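Local atomic coordinates of peptide methionine sulfoxide reductase MsrA (Corynebacterium diphtheriae, PDB entry 4D7L), a protein that reduces the S epimer of methionine sulfoxide, free or within oxidised proteins, back to methionine and so probably serves as a repair enzyme. Residues A[128-137]-A[169-180]. Numbering follows the deposited sequence. Where two conformers were deposited one is given.
Sequences FDELVVKAME and QAQRAREIVEHY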
ATOM      1  N   PHE A 128       1.135  -7.801 -13.953  1.00 22.68           N
ATOM      2  CA  PHE A 128       1.694  -6.601 -13.336  1.00 23.59           C
ATOM      3  C   PHE A 128       1.000  -5.335 -13.833  1.00 21.92           C
ATOM      4  O   PHE A 128       0.564  -4.487 -13.038  1.00 18.24           O
ATOM      5  CB  PHE A 128       3.185  -6.524 -13.648  1.00 21.30           C
ATOM      6  CG  PHE A 128       3.866  -5.334 -13.041  1.00 21.12           C
ATOM      7  CD1 PHE A 128       4.377  -5.397 -11.752  1.00 20.76           C
ATOM      8  CD2 PHE A 128       4.033  -4.158 -13.771  1.00 19.85           C
ATOM      9  CE1 PHE A 128       5.021  -4.296 -11.185  1.00 20.80           C
ATOM     10  CE2 PHE A 128       4.682  -3.048 -13.217  1.00 15.85           C
ATOM     11  CZ  PHE A 128       5.169  -3.113 -11.916  1.00 20.99           C
ATOM     12  N   ASP A 129       0.876  -5.232 -15.157  1.00 22.45           N
ATOM     13  CA  ASP A 129       0.249  -4.081 -15.807  1.00 22.82           C
ATOM     14  C   ASP A 129      -1.187  -3.879 -15.296  1.00 18.81           C
ATOM     15  O   ASP A 129      -1.585  -2.766 -14.982  1.00 20.73           O
ATOM     16  CB  ASP A 129       0.219  -4.276 -17.329  1.00 29.00           C
ATOM     17  CG  ASP A 129       1.608  -4.306 -17.964  1.00 31.84           C
ATOM     18  OD1 ASP A 129       2.620  -4.018 -17.278  1.00 28.92           O
ATOM     19  OD2 ASP A 129       1.691  -4.685 -19.148  1.00 30.86           O
ATOM     20  N   GLU A 130      -1.953  -4.966 -15.225  1.00 18.66           N
ATOM     21  CA  GLU A 130      -3.343  -4.884 -14.776  1.00 17.46           C
ATOM     22  C   GLU A 130      -3.456  -4.414 -13.331  1.00 23.07           C
ATOM     23  O   GLU A 130      -4.382  -3.677 -12.976  1.00 20.74           O
ATOM     24  CB  GLU A 130      -4.031  -6.247 -14.941  1.00 21.31           C
ATOM     25  CG  GLU A 130      -4.273  -6.590 -16.410  1.00 28.52           C
ATOM     26  CD  GLU A 130      -4.947  -7.940 -16.625  1.00 37.31           C
ATOM     27  OE1 GLU A 130      -4.574  -8.930 -15.961  1.00 27.98           O
ATOM     28  OE2 GLU A 130      -5.840  -8.011 -17.490  1.00 50.84           O
ATOM     29  N   LEU A 131      -2.525  -4.850 -12.487  1.00 18.96           N
ATOM     30  CA  LEU A 131      -2.571  -4.463 -11.080  1.00 17.87           C
ATOM     31  C   LEU A 131      -2.186  -2.991 -10.918  1.00 20.77           C
ATOM     32  O   LEU A 131      -2.739  -2.291 -10.064  1.00 23.20           O
ATOM     33  CB  LEU A 131      -1.648  -5.372 -10.239  1.00 17.57           C
ATOM     34  CG  LEU A 131      -2.145  -6.831 -10.126  1.00 20.88           C
ATOM     35  CD1 LEU A 131      -1.109  -7.689  -9.444  1.00 16.22           C
ATOM     36  CD2 LEU A 131      -3.451  -6.869  -9.322  1.00 23.33           C
ATOM     37  N   VAL A 132      -1.235  -2.516 -11.719  1.00 18.26           N
ATOM     38  CA  VAL A 132      -0.913  -1.082 -11.665  1.00 15.99           C
ATOM     39  C   VAL A 132      -2.122  -0.248 -12.077  1.00 17.36           C
ATOM     40  O   VAL A 132      -2.467   0.750 -11.424  1.00 18.76           O
ATOM     41  CB  VAL A 132       0.320  -0.720 -12.555  1.00 21.34           C
ATOM     42  CG1 VAL A 132       0.499   0.797 -12.647  1.00 19.60           C
ATOM     43  CG2 VAL A 132       1.601  -1.367 -11.998  1.00 22.81           C
ATOM     44  N   VAL A 133      -2.790  -0.666 -13.145  1.00 17.25           N
ATOM     45  CA  VAL A 133      -3.976   0.058 -13.622  1.00 18.22           C
ATOM     46  C   VAL A 133      -5.069   0.039 -12.552  1.00 22.73           C
ATOM     47  O   VAL A 133      -5.713   1.067 -12.276  1.00 21.36           O
ATOM     48  CB  VAL A 133      -4.514  -0.546 -14.947  1.00 20.17           C
ATOM     49  CG1 VAL A 133      -5.920  -0.024 -15.261  1.00 22.00           C
ATOM     50  CG2 VAL A 133      -3.552  -0.243 -16.099  1.00 20.71           C
ATOM     51  N   LYS A 134      -5.258  -1.118 -11.920  1.00 24.44           N
ATOM     52  CA  LYS A 134      -6.280  -1.226 -10.884  1.00 24.78           C
ATOM     53  C   LYS A 134      -5.992  -0.267  -9.730  1.00 25.99           C
ATOM     54  O   LYS A 134      -6.888   0.407  -9.239  1.00 19.95           O
ATOM     55  CB  LYS A 134      -6.377  -2.649 -10.345  1.00 25.06           C
ATOM     56  CG  LYS A 134      -7.622  -2.845  -9.489  1.00 35.74           C
ATOM     57  CD  LYS A 134      -7.739  -4.272  -9.027  1.00 42.85           C
ATOM     58  CE  LYS A 134      -8.927  -4.959  -9.650  1.00 44.57           C
ATOM     59  NZ  LYS A 134     -10.168  -4.728  -8.859  1.00 47.07           N
ATOM     60  N   ALA A 135      -4.736  -0.207  -9.306  1.00 15.94           N
ATOM     61  CA  ALA A 135      -4.343   0.751  -8.268  1.00 19.64           C
ATOM     62  C   ALA A 135      -4.605   2.197  -8.693  1.00 18.61           C
ATOM     63  O   ALA A 135      -5.153   2.990  -7.920  1.00 23.08           O
ATOM     64  CB  ALA A 135      -2.901   0.582  -7.922  1.00 17.05           C
ATOM     65  N   MET A 136      -4.182   2.550  -9.907  0.53 19.41           N
ATOM     66  CA  MET A 136      -4.365   3.914 -10.421  0.53 20.76           C
ATOM     67  C   MET A 136      -5.844   4.312 -10.430  0.53 22.41           C
ATOM     68  O   MET A 136      -6.199   5.442 -10.077  0.53 25.23           O
ATOM     69  CB  MET A 136      -3.783   4.058 -11.836  0.53 21.79           C
ATOM     70  CG  MET A 136      -2.280   4.317 -11.846  0.53 22.36           C
ATOM     71  SD  MET A 136      -1.816   5.897 -11.085  0.53 19.88           S
ATOM     72  CE  MET A 136      -2.165   7.067 -12.395  0.53 22.30           C
ATOM     73  N   GLU A 137      -6.705   3.387 -10.833  0.53 21.88           N
ATOM     74  CA  GLU A 137      -8.126   3.698 -10.978  0.53 22.93           C
ATOM     75  C   GLU A 137      -8.861   3.649  -9.636  0.53 24.61           C
ATOM     76  O   GLU A 137     -10.034   4.025  -9.541  0.53 23.53           O
ATOM     77  CB  GLU A 137      -8.769   2.749 -11.994  0.53 28.80           C
ATOM     78  CG  GLU A 137      -8.185   2.931 -13.402  0.53 33.92           C
ATOM     79  CD  GLU A 137      -8.876   2.095 -14.470  0.53 35.23           C
ATOM     80  OE1 GLU A 137      -9.572   1.128 -14.116  0.53 32.84           O
ATOM     81  OE2 GLU A 137      -8.721   2.415 -15.669  0.53 40.55           O
ATOM     82  N   GLN A 169      10.435  -3.597 -13.918  1.00 21.12           N
ATOM     83  CA  GLN A 169       9.031  -3.456 -13.538  1.00 22.34           C
ATOM     84  C   GLN A 169       8.742  -2.020 -13.065  1.00 22.83           C
ATOM     85  O   GLN A 169       7.677  -1.466 -13.351  1.00 21.64           O
ATOM     86  CB  GLN A 169       8.670  -4.467 -12.452  1.00 17.61           C
ATOM     87  CG  GLN A 169       8.828  -5.925 -12.896  1.00 24.50           C
ATOM     88  CD  GLN A 169       7.677  -6.437 -13.735  1.00 39.62           C
ATOM     89  OE1 GLN A 169       7.501  -6.041 -14.887  1.00 48.75           O
ATOM     90  NE2 GLN A 169       6.883  -7.335 -13.154  1.00 41.05           N
ATOM     91  N   ALA A 170       9.680  -1.407 -12.343  1.00 20.28           N
ATOM     92  CA  ALA A 170       9.487  -0.010 -11.935  1.00 22.19           C
ATOM     93  C   ALA A 170       9.365   0.888 -13.175  1.00 21.93           C
ATOM     94  O   ALA A 170       8.488   1.751 -13.268  1.00 21.15           O
ATOM     95  CB  ALA A 170      10.625   0.459 -11.053  1.00 20.54           C
ATOM     96  N   GLN A 171      10.226   0.658 -14.153  1.00 19.42           N
ATOM     97  CA  GLN A 171      10.147   1.445 -15.378  1.00 23.26           C
ATOM     98  C   GLN A 171       8.805   1.220 -16.074  1.00 23.76           C
ATOM     99  O   GLN A 171       8.178   2.136 -16.609  1.00 24.40           O
ATOM    100  CB  GLN A 171      11.312   1.082 -16.312  1.00 26.95           C
ATOM    101  CG  GLN A 171      11.409   2.012 -17.519  1.00 44.32           C
ATOM    102  CD  GLN A 171      11.317   3.492 -17.127  1.00 50.16           C
ATOM    103  OE1 GLN A 171      11.869   3.930 -16.102  1.00 54.63           O
ATOM    104  NE2 GLN A 171      10.622   4.267 -17.951  1.00 52.47           N
ATOM    105  N   ARG A 172       8.349  -0.019 -16.041  1.00 22.56           N
ATOM    106  CA  ARG A 172       7.079  -0.354 -16.631  1.00 20.44           C
ATOM    107  C   ARG A 172       5.911   0.365 -15.915  1.00 26.88           C
ATOM    108  O   ARG A 172       4.993   0.877 -16.551  1.00 21.59           O
ATOM    109  CB  ARG A 172       6.954  -1.871 -16.611  1.00 30.05           C
ATOM    110  CG  ARG A 172       5.780  -2.429 -17.250  1.00 33.92           C
ATOM    111  CD  ARG A 172       6.051  -3.894 -17.571  1.00 29.27           C
ATOM    112  NE  ARG A 172       5.022  -4.358 -18.470  1.00 25.96           N
ATOM    113  CZ  ARG A 172       5.198  -4.601 -19.760  1.00 28.31           C
ATOM    114  NH1 ARG A 172       6.405  -4.493 -20.319  1.00 27.91           N
ATOM    115  NH2 ARG A 172       4.154  -4.991 -20.481  1.00 26.92           N
ATOM    116  N   ALA A 173       5.954   0.421 -14.588  1.00 22.26           N
ATOM    117  CA  ALA A 173       4.921   1.129 -13.838  1.00 21.33           C
ATOM    118  C   ALA A 173       4.944   2.622 -14.171  1.00 22.93           C
ATOM    119  O   ALA A 173       3.897   3.264 -14.353  1.00 23.67           O
ATOM    120  CB  ALA A 173       5.104   0.891 -12.344  1.00 20.77           C
ATOM    121  N   ARG A 174       6.144   3.189 -14.279  1.00 21.01           N
ATOM    122  CA  ARG A 174       6.248   4.589 -14.659  1.00 21.27           C
ATOM    123  C   ARG A 174       5.588   4.854 -16.012  1.00 24.61           C
ATOM    124  O   ARG A 174       4.948   5.896 -16.182  1.00 20.97           O
ATOM    125  CB  ARG A 174       7.709   5.044 -14.688  1.00 24.39           C
ATOM    126  CG  ARG A 174       8.349   5.051 -13.284  1.00 20.08           C
ATOM    127  CD  ARG A 174       9.817   5.517 -13.321  1.00 31.98           C
ATOM    128  NE  ARG A 174      10.439   5.222 -12.021  1.00 36.88           N
ATOM    129  CZ  ARG A 174      11.430   4.359 -11.856  1.00 31.11           C
ATOM    130  NH1 ARG A 174      11.925   3.726 -12.914  1.00 29.29           N
ATOM    131  NH2 ARG A 174      11.922   4.126 -10.638  1.00 40.35           N
ATOM    132  N   GLU A 175       5.770   3.952 -16.976  0.94 20.57           N
ATOM    133  CA  GLU A 175       5.135   4.134 -18.285  0.94 18.25           C
ATOM    134  C   GLU A 175       3.619   4.100 -18.191  0.94 22.51           C
ATOM    135  O   GLU A 175       2.928   4.819 -18.903  0.94 23.25           O
ATOM    136  CB  GLU A 175       5.576   3.097 -19.327  0.94 29.72           C
ATOM    137  CG  GLU A 175       6.948   3.365 -19.878  0.94 43.61           C
ATOM    138  CD  GLU A 175       7.345   2.424 -21.009  0.94 47.43           C
ATOM    139  OE1 GLU A 175       6.474   2.035 -21.841  0.94 42.41           O
ATOM    140  OE2 GLU A 175       8.525   2.024 -21.012  0.94 43.76           O
ATOM    141  N   ILE A 176       3.098   3.169 -17.407  1.00 22.04           N
ATOM    142  CA  ILE A 176       1.660   3.099 -17.239  1.00 19.91           C
ATOM    143  C   ILE A 176       1.211   4.360 -16.534  1.00 25.81           C
ATOM    144  O   ILE A 176       0.307   5.061 -16.987  1.00 23.89           O
ATOM    145  CB  ILE A 176       1.238   1.865 -16.451  1.00 22.55           C
ATOM    146  CG1 ILE A 176       1.521   0.606 -17.259  1.00 23.02           C
ATOM    147  CG2 ILE A 176      -0.237   1.924 -16.110  1.00 22.76           C
ATOM    148  CD1 ILE A 176       1.371  -0.683 -16.462  1.00 20.89           C
ATOM    149  N   VAL A 177       1.903   4.708 -15.457  1.00 24.54           N
ATOM    150  CA  VAL A 177       1.441   5.824 -14.664  1.00 28.80           C
ATOM    151  C   VAL A 177       1.521   7.101 -15.492  1.00 25.75           C
ATOM    152  O   VAL A 177       0.603   7.912 -15.474  1.00 32.10           O
ATOM    153  CB  VAL A 177       2.231   5.917 -13.332  1.00 27.03           C
ATOM    154  CG1 VAL A 177       1.918   7.194 -12.612  1.00 30.36           C
ATOM    155  CG2 VAL A 177       1.858   4.721 -12.449  1.00 25.74           C
ATOM    156  N   GLU A 178       2.573   7.252 -16.282  1.00 29.02           N
ATOM    157  CA  GLU A 178       2.721   8.441 -17.102  1.00 26.87           C
ATOM    158  C   GLU A 178       1.663   8.572 -18.198  1.00 36.02           C
ATOM    159  O   GLU A 178       1.360   9.681 -18.651  1.00 35.47           O
ATOM    160  CB  GLU A 178       4.114   8.470 -17.749  1.00 31.08           C
ATOM    161  N   HIS A 179       1.097   7.444 -18.614  0.57 29.51           N
ATOM    162  CA  HIS A 179       0.017   7.443 -19.596  0.57 30.10           C
ATOM    163  C   HIS A 179      -1.280   8.064 -19.049  0.57 26.52           C
ATOM    164  O   HIS A 179      -2.145   8.496 -19.814  0.57 25.92           O
ATOM    165  CB  HIS A 179      -0.243   6.008 -20.053  0.57 36.35           C
ATOM    166  CG  HIS A 179      -0.781   5.895 -21.443  0.57 46.45           C
ATOM    167  ND1 HIS A 179      -0.037   6.218 -22.560  0.57 48.55           N
ATOM    168  CD2 HIS A 179      -1.983   5.468 -21.902  0.57 46.20           C
ATOM    169  CE1 HIS A 179      -0.762   6.006 -23.644  0.57 49.47           C
ATOM    170  NE2 HIS A 179      -1.945   5.546 -23.273  0.57 48.40           N
ATOM    171  N   TYR A 180      -1.415   8.103 -17.726  1.00 22.53           N
ATOM    172  CA  TYR A 180      -2.556   8.774 -17.085  1.00 27.32           C
ATOM    173  C   TYR A 180      -2.359  10.285 -16.915  1.00 27.20           C
ATOM    174  O   TYR A 180      -3.318  11.013 -16.655  1.00 23.56           O
ATOM    175  CB  TYR A 180      -2.809   8.212 -15.694  1.00 24.30           C
ATOM    176  CG  TYR A 180      -3.537   6.921 -15.687  1.00 23.94           C
ATOM    177  CD1 TYR A 180      -4.923   6.888 -15.676  1.00 27.26           C
ATOM    178  CD2 TYR A 180      -2.837   5.722 -15.689  1.00 26.08           C
ATOM    179  CE1 TYR A 180      -5.599   5.697 -15.671  1.00 32.83           C
ATOM    180  CE2 TYR A 180      -3.502   4.511 -15.679  1.00 27.93           C
ATOM    181  CZ  TYR A 180      -4.879   4.502 -15.667  1.00 33.96           C
ATOM    182  OH  TYR A 180      -5.533   3.299 -15.664  1.00 32.50           O
TER
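With CG anti to the backbone N (chi1 -176°) and an extended chain out to NE, Arg172 reaches across to Asp129, whose carboxylate it meets side-on. Arg172 NE donates to Asp129 OD1 at 2.7 Å and Arg172 NH2 to Asp129 OD2 at 2.8 Å; both oxygens use their syn lone pairs and the two groups lie only 7° from coplanar, a bidentate salt bridge that fixes the rotation of each. Phe128, its CG likewise anti to N, pushes its ring toward Gln169, which lays its amide over one face, while Gln169 CB makes a CH-pi contact 4.2 Å from the centroid of the Phe128 ring. Between the ends, Ile176 CG2 packs on Val132 CG1 at 3.7 Å, while Ile176 CD1 covers Asp129 CA. Met136 CB sits over one face of the Tyr180 ring in a CH-pi contact; in the conformer described, SD approaches that ring obliquely, a Met-aromatic contact. The axes of segments 128-137 and 169-180 approach to 10.0 Å and cross at -43°. This is helix-helix packing away from the catalytic cysteine: both helices lie on the mixed sheet of the MsrA alpha/beta fold, Phe128 and Val132 touching strands 64-69 and 158-161, Gln169 meeting Thr161, and helix 73-81 flanking Leu131 and Ala135.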